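Local atomic coordinates of fatty acyl CoA synthetase FADD13 (FATTY-ACYL-CoA SYNTHETASE) (Mycobacterium tuberculosis, PDB entry 3R44), a protein that belongs to the ANL superfamily, with a large AMP-binding domain followed by a smaller C-terminal domain. Residues Met415-Gly419 with Trp451-Ala455; Pro425-Glu429 with Glu440-Ile444. One frame throughout, in Å; residues are numbered along the deposited sequence.

Both contacts lie in the C-terminal part of the chain, their centres about 14 Å apart. Contact 1 is partly buried and mostly polar. Its hydrogen bonds tie the short strand 416-418 to the turn that leads into strand 454-461. Contact 2 is buried and mostly apolar. It lays helix 425-432 on strand 438-448, with one charged side chain bonded to the strand backbone. Strands 438-448 and 454-461 are neighbours in one sheet, and along the chain contact 2 is nested inside the loop closed by contact 1. The two meet at Ile416, whose CD1 lies 3.8 Å from Val443 CG1, and at Ala455, whose CB lies 3.8 Å from Ile428 CD1.

Contact 1. Residues Met415-Gly419 with Trp451-Ala455; sequences MIISG and WGEIA
Residues 416-418 are extended, and Gly419 ends the segment with positive phi (50°/42°). Opposite them, Gly452 (87°/-64°) makes the turn before the chain enters strand 454-461 and changes direction at Glu453. The CA atoms come closest at Gly419 and Trp451, 4.6 Å. A CB on Gly419 would clash with the Trp451 ring. One on Gly452 would jam against the Trp451 carbonyl.

Two hydrogen bonds are firm. Gly419 N donates to Trp451 O at 3.0 Å, and Ile417 N to Glu453 OE1 at 3.2 Å. Glu453 (chi1 m, chi2 t) thus brings its carboxylate to the backbone amide of Ile417. A weak bond runs from Glu453 N to Ile417 O, 3.5 Å.

Water completes the polar set. Water 1 lies 2.9 Å from Met415 O and 2.6 Å from Glu453 OE2. Water 2 lies 2.7 Å from Ser418 OG and accepts from Ala455 N at 2.8 Å.

Apolar contact comes from Ile416 (chi1 m, chi2 t). Its CG2 is 3.7 Å from Glu453 CB, and its CD1 is 3.9 Å from Ala455 CB.

This is a hairpin strand joined to a turn by mixed backbone and side-chain bonds. Strand 416-418 pairs with strand 421-423, Ile454 pairs with Leu446 of strand 438-448, and Ile416 reaches Pro425 of helix 425-432.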
loop_
_atom_site.group_PDB
_atom_site.type_symbol
_atom_site.label_atom_id
_atom_site.label_comp_id
_atom_site.label_asym_id
_atom_site.label_seq_id
_atom_site.Cartn_x
_atom_site.Cartn_y
_atom_site.Cartn_z
ATOM N N MET A 415 -7.056 -7.793 14.641
ATOM C CA MET A 415 -7.212 -7.658 16.072
ATOM C C MET A 415 -8.682 -7.886 16.481
ATOM O O MET A 415 -9.614 -7.561 15.728
ATOM C CB MET A 415 -6.750 -6.276 16.534
ATOM C CG MET A 415 -6.760 -6.147 18.047
ATOM S SD MET A 415 -6.308 -4.477 18.590
ATOM C CE MET A 415 -7.807 -3.517 18.243
ATOM N N ILE A 416 -8.892 -8.514 17.634
ATOM C CA ILE A 416 -10.228 -8.865 18.126
ATOM C C ILE A 416 -10.543 -7.967 19.314
ATOM O O ILE A 416 -9.707 -7.787 20.175
ATOM C CB ILE A 416 -10.317 -10.388 18.491
ATOM C CG1 ILE A 416 -9.910 -11.241 17.272
ATOM C CG2 ILE A 416 -11.748 -10.760 18.949
ATOM C CD1 ILE A 416 -9.518 -12.703 17.542
ATOM N N ILE A 417 -11.724 -7.363 19.351
ATOM C CA ILE A 417 -12.182 -6.679 20.559
ATOM C C ILE A 417 -13.245 -7.510 21.269
ATOM O O ILE A 417 -14.333 -7.718 20.734
ATOM C CB ILE A 417 -12.716 -5.304 20.235
ATOM C CG1 ILE A 417 -11.607 -4.474 19.598
ATOM C CG2 ILE A 417 -13.153 -4.600 21.505
ATOM C CD1 ILE A 417 -12.089 -3.067 19.220
ATOM N N SER A 418 -12.888 -8.040 22.433
ATOM C CA SER A 418 -13.747 -8.961 23.153
ATOM C C SER A 418 -14.023 -8.337 24.533
ATOM O O SER A 418 -13.093 -8.061 25.271
ATOM C CB SER A 418 -13.071 -10.345 23.183
ATOM O OG SER A 418 -13.842 -11.313 23.844
ATOM N N GLY A 419 -15.295 -8.021 24.813
ATOM C CA GLY A 419 -15.670 -7.318 26.040
ATOM C C GLY A 419 -14.836 -6.063 26.296
ATOM O O GLY A 419 -14.426 -5.787 27.438
ATOM N N TRP A 451 -20.127 -10.415 23.798
ATOM C CA TRP A 451 -18.760 -9.876 23.822
ATOM C C TRP A 451 -18.383 -9.000 22.639
ATOM O O TRP A 451 -17.275 -8.454 22.601
ATOM C CB TRP A 451 -17.784 -11.029 23.832
ATOM C CG TRP A 451 -17.957 -11.912 24.970
ATOM C CD1 TRP A 451 -18.732 -13.031 25.021
ATOM C CD2 TRP A 451 -17.335 -11.789 26.255
ATOM N NE1 TRP A 451 -18.617 -13.626 26.259
ATOM C CE2 TRP A 451 -17.773 -12.874 27.039
ATOM C CE3 TRP A 451 -16.451 -10.869 26.819
ATOM C CZ2 TRP A 451 -17.354 -13.063 28.361
ATOM C CZ3 TRP A 451 -16.035 -11.056 28.134
ATOM C CH2 TRP A 451 -16.486 -12.144 28.888
ATOM N N GLY A 452 -19.275 -8.909 21.657
ATOM C CA GLY A 452 -18.997 -8.187 20.423
ATOM C C GLY A 452 -18.310 -9.089 19.420
ATOM O O GLY A 452 -18.836 -9.360 18.333
ATOM N N GLU A 453 -17.113 -9.531 19.775
ATOM C CA GLU A 453 -16.435 -10.607 19.057
ATOM C C GLU A 453 -15.818 -11.499 20.090
ATOM O O GLU A 453 -15.416 -11.041 21.156
ATOM C CB GLU A 453 -15.273 -10.147 18.152
ATOM C CG GLU A 453 -15.564 -9.148 17.078
ATOM C CD GLU A 453 -14.252 -8.767 16.335
ATOM O OE1 GLU A 453 -13.571 -7.791 16.776
ATOM O OE2 GLU A 453 -13.892 -9.491 15.364
ATOM N N ILE A 454 -15.743 -12.777 19.759
ATOM C CA ILE A 454 -15.047 -13.716 20.579
ATOM C C ILE A 454 -13.891 -14.275 19.707
ATOM O O ILE A 454 -14.011 -14.373 18.500
ATOM C CB ILE A 454 -15.969 -14.870 21.077
ATOM C CG1 ILE A 454 -16.586 -15.615 19.910
ATOM C CG2 ILE A 454 -17.029 -14.338 22.045
ATOM C CD1 ILE A 454 -16.921 -17.077 20.250
ATOM N N ALA A 455 -12.786 -14.645 20.345
ATOM C CA ALA A 455 -11.690 -15.275 19.657
ATOM C C ALA A 455 -11.990 -16.734 19.481
ATOM O O ALA A 455 -12.246 -17.432 20.447
ATOM C CB ALA A 455 -10.412 -15.124 20.459
HETATM O O HOH W 1 -11.498 -9.220 14.280
HETATM O O HOH W 2 -12.753 -13.687 23.008
#

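Contact 2. Residues Pro425-Glu429 with Glu440-Ile444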
loop_
_atom_site.group_PDB
_atom_site.type_symbol
_atom_site.label_atom_id
_atom_site.label_comp_id
_atom_site.label_asym_id
_atom_site.label_seq_id
_atom_site.Cartn_x
_atom_site.Cartn_y
_atom_site.Cartn_z
ATOM N N PRO A 425 -4.695 -12.233 17.430
ATOM C CA PRO A 425 -4.730 -13.658 17.153
ATOM C C PRO A 425 -3.390 -14.351 17.316
ATOM O O PRO A 425 -3.381 -15.484 17.774
ATOM C CB PRO A 425 -5.133 -13.697 15.683
ATOM C CG PRO A 425 -6.022 -12.572 15.552
ATOM C CD PRO A 425 -5.308 -11.497 16.314
ATOM N N ALA A 426 -2.275 -13.694 16.976
ATOM C CA ALA A 426 -0.952 -14.326 17.030
ATOM C C ALA A 426 -0.595 -14.727 18.444
ATOM O O ALA A 426 0.096 -15.705 18.647
ATOM C CB ALA A 426 0.172 -13.400 16.460
ATOM N N GLU A 427 -1.117 -13.990 19.420
ATOM C CA GLU A 427 -0.824 -14.258 20.836
ATOM C C GLU A 427 -1.353 -15.649 21.206
ATOM O O GLU A 427 -0.688 -16.426 21.899
ATOM C CB GLU A 427 -1.471 -13.182 21.725
ATOM C CG GLU A 427 -1.127 -11.740 21.322
ATOM C CD GLU A 427 -1.750 -10.686 22.278
ATOM O OE1 GLU A 427 -1.220 -10.575 23.419
ATOM O OE2 GLU A 427 -2.740 -9.984 21.891
ATOM N N ILE A 428 -2.514 -15.971 20.657
ATOM C CA ILE A 428 -3.184 -17.255 20.885
ATOM C C ILE A 428 -2.580 -18.308 19.945
ATOM O O ILE A 428 -2.193 -19.415 20.377
ATOM C CB ILE A 428 -4.706 -17.138 20.700
ATOM C CG1 ILE A 428 -5.284 -16.113 21.689
ATOM C CG2 ILE A 428 -5.361 -18.525 20.839
ATOM C CD1 ILE A 428 -6.759 -15.688 21.371
ATOM N N GLU A 429 -2.486 -17.977 18.667
ATOM C CA GLU A 429 -1.923 -18.935 17.713
ATOM C C GLU A 429 -0.546 -19.480 18.137
ATOM O O GLU A 429 -0.274 -20.689 18.049
ATOM C CB GLU A 429 -1.825 -18.304 16.337
ATOM C CG GLU A 429 -3.145 -18.045 15.656
ATOM C CD GLU A 429 -3.044 -17.018 14.551
ATOM O OE1 GLU A 429 -1.932 -16.460 14.373
ATOM O OE2 GLU A 429 -4.055 -16.778 13.834
ATOM N N GLU A 440 -1.724 -27.069 12.734
ATOM C CA GLU A 440 -1.926 -25.707 12.287
ATOM C C GLU A 440 -3.008 -25.061 13.143
ATOM O O GLU A 440 -3.914 -25.742 13.650
ATOM C CB GLU A 440 -2.386 -25.613 10.812
ATOM C CG GLU A 440 -1.504 -26.214 9.703
ATOM C CD GLU A 440 -2.332 -26.455 8.435
ATOM O OE1 GLU A 440 -2.694 -25.479 7.749
ATOM O OE2 GLU A 440 -2.638 -27.622 8.146
ATOM N N VAL A 441 -2.919 -23.741 13.277
ATOM C CA VAL A 441 -3.953 -22.953 14.002
ATOM C C VAL A 441 -4.092 -21.567 13.406
ATOM O O VAL A 441 -3.094 -20.929 13.040
ATOM C CB VAL A 441 -3.675 -22.856 15.542
ATOM C CG1 VAL A 441 -2.361 -22.219 15.815
ATOM C CG2 VAL A 441 -4.797 -22.079 16.261
ATOM N N ALA A 442 -5.318 -21.108 13.261
ATOM C CA ALA A 442 -5.584 -19.721 12.882
ATOM C C ALA A 442 -6.646 -19.246 13.800
ATOM O O ALA A 442 -7.639 -19.947 13.978
ATOM C CB ALA A 442 -6.096 -19.658 11.475
ATOM N N VAL A 443 -6.522 -18.008 14.302
ATOM C CA VAL A 443 -7.504 -17.407 15.208
ATOM C C VAL A 443 -8.160 -16.213 14.514
ATOM O O VAL A 443 -7.456 -15.379 13.903
ATOM C CB VAL A 443 -6.878 -16.994 16.561
ATOM C CG1 VAL A 443 -7.856 -16.113 17.423
ATOM C CG2 VAL A 443 -6.435 -18.254 17.352
ATOM N N ILE A 444 -9.484 -16.189 14.572
ATOM C CA ILE A 444 -10.316 -15.075 14.100
ATOM C C ILE A 444 -11.358 -14.671 15.128
ATOM O O ILE A 444 -11.768 -15.456 15.994
ATOM C CB ILE A 444 -11.080 -15.402 12.794
ATOM C CG1 ILE A 444 -11.957 -16.643 12.979
ATOM C CG2 ILE A 444 -10.091 -15.553 11.638
ATOM C CD1 ILE A 444 -12.999 -16.870 11.822
#
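This is a buried helix-on-sheet contact in the C-terminal domain. Residues 425-429 of helix 425-432 lie against strand 438-448, an outer strand of a three-stranded mixed sheet. The two short segments run roughly antiparallel, at 149°, and their axes approach to 7.5 Å.

Val443 is the centre of the apolar contact. Its CB lies 3.8 Å from Pro425 CB, and its CG2 lies 3.7 Å from Ile428 CG2. Val441, on the same strand face, sets CG1 3.4 Å from Glu429 O. Ala442 and Ile444 point CB away from the helix, and both touch Leu507 of helix 504-511.

Glu429 adds the polar link. Its side chain (chi1 m, chi2 t) reaches over to the strand, and OE2 accepts a hydrogen bond from Val443 N at 2.8 Å. The same OE2 forms a salt bridge with Lys504, which also bonds to Val443 O. One lysine therefore joins the helix carboxylate to the strand backbone.

Ile428 also touches Ala455 of the neighbouring strand 454-461, so the helix covers more than one strand. A helix followed by an antiparallel strand pair, with the helix packed on that pair, is typical of the small alpha/beta C-terminal domain of ANL enzymes.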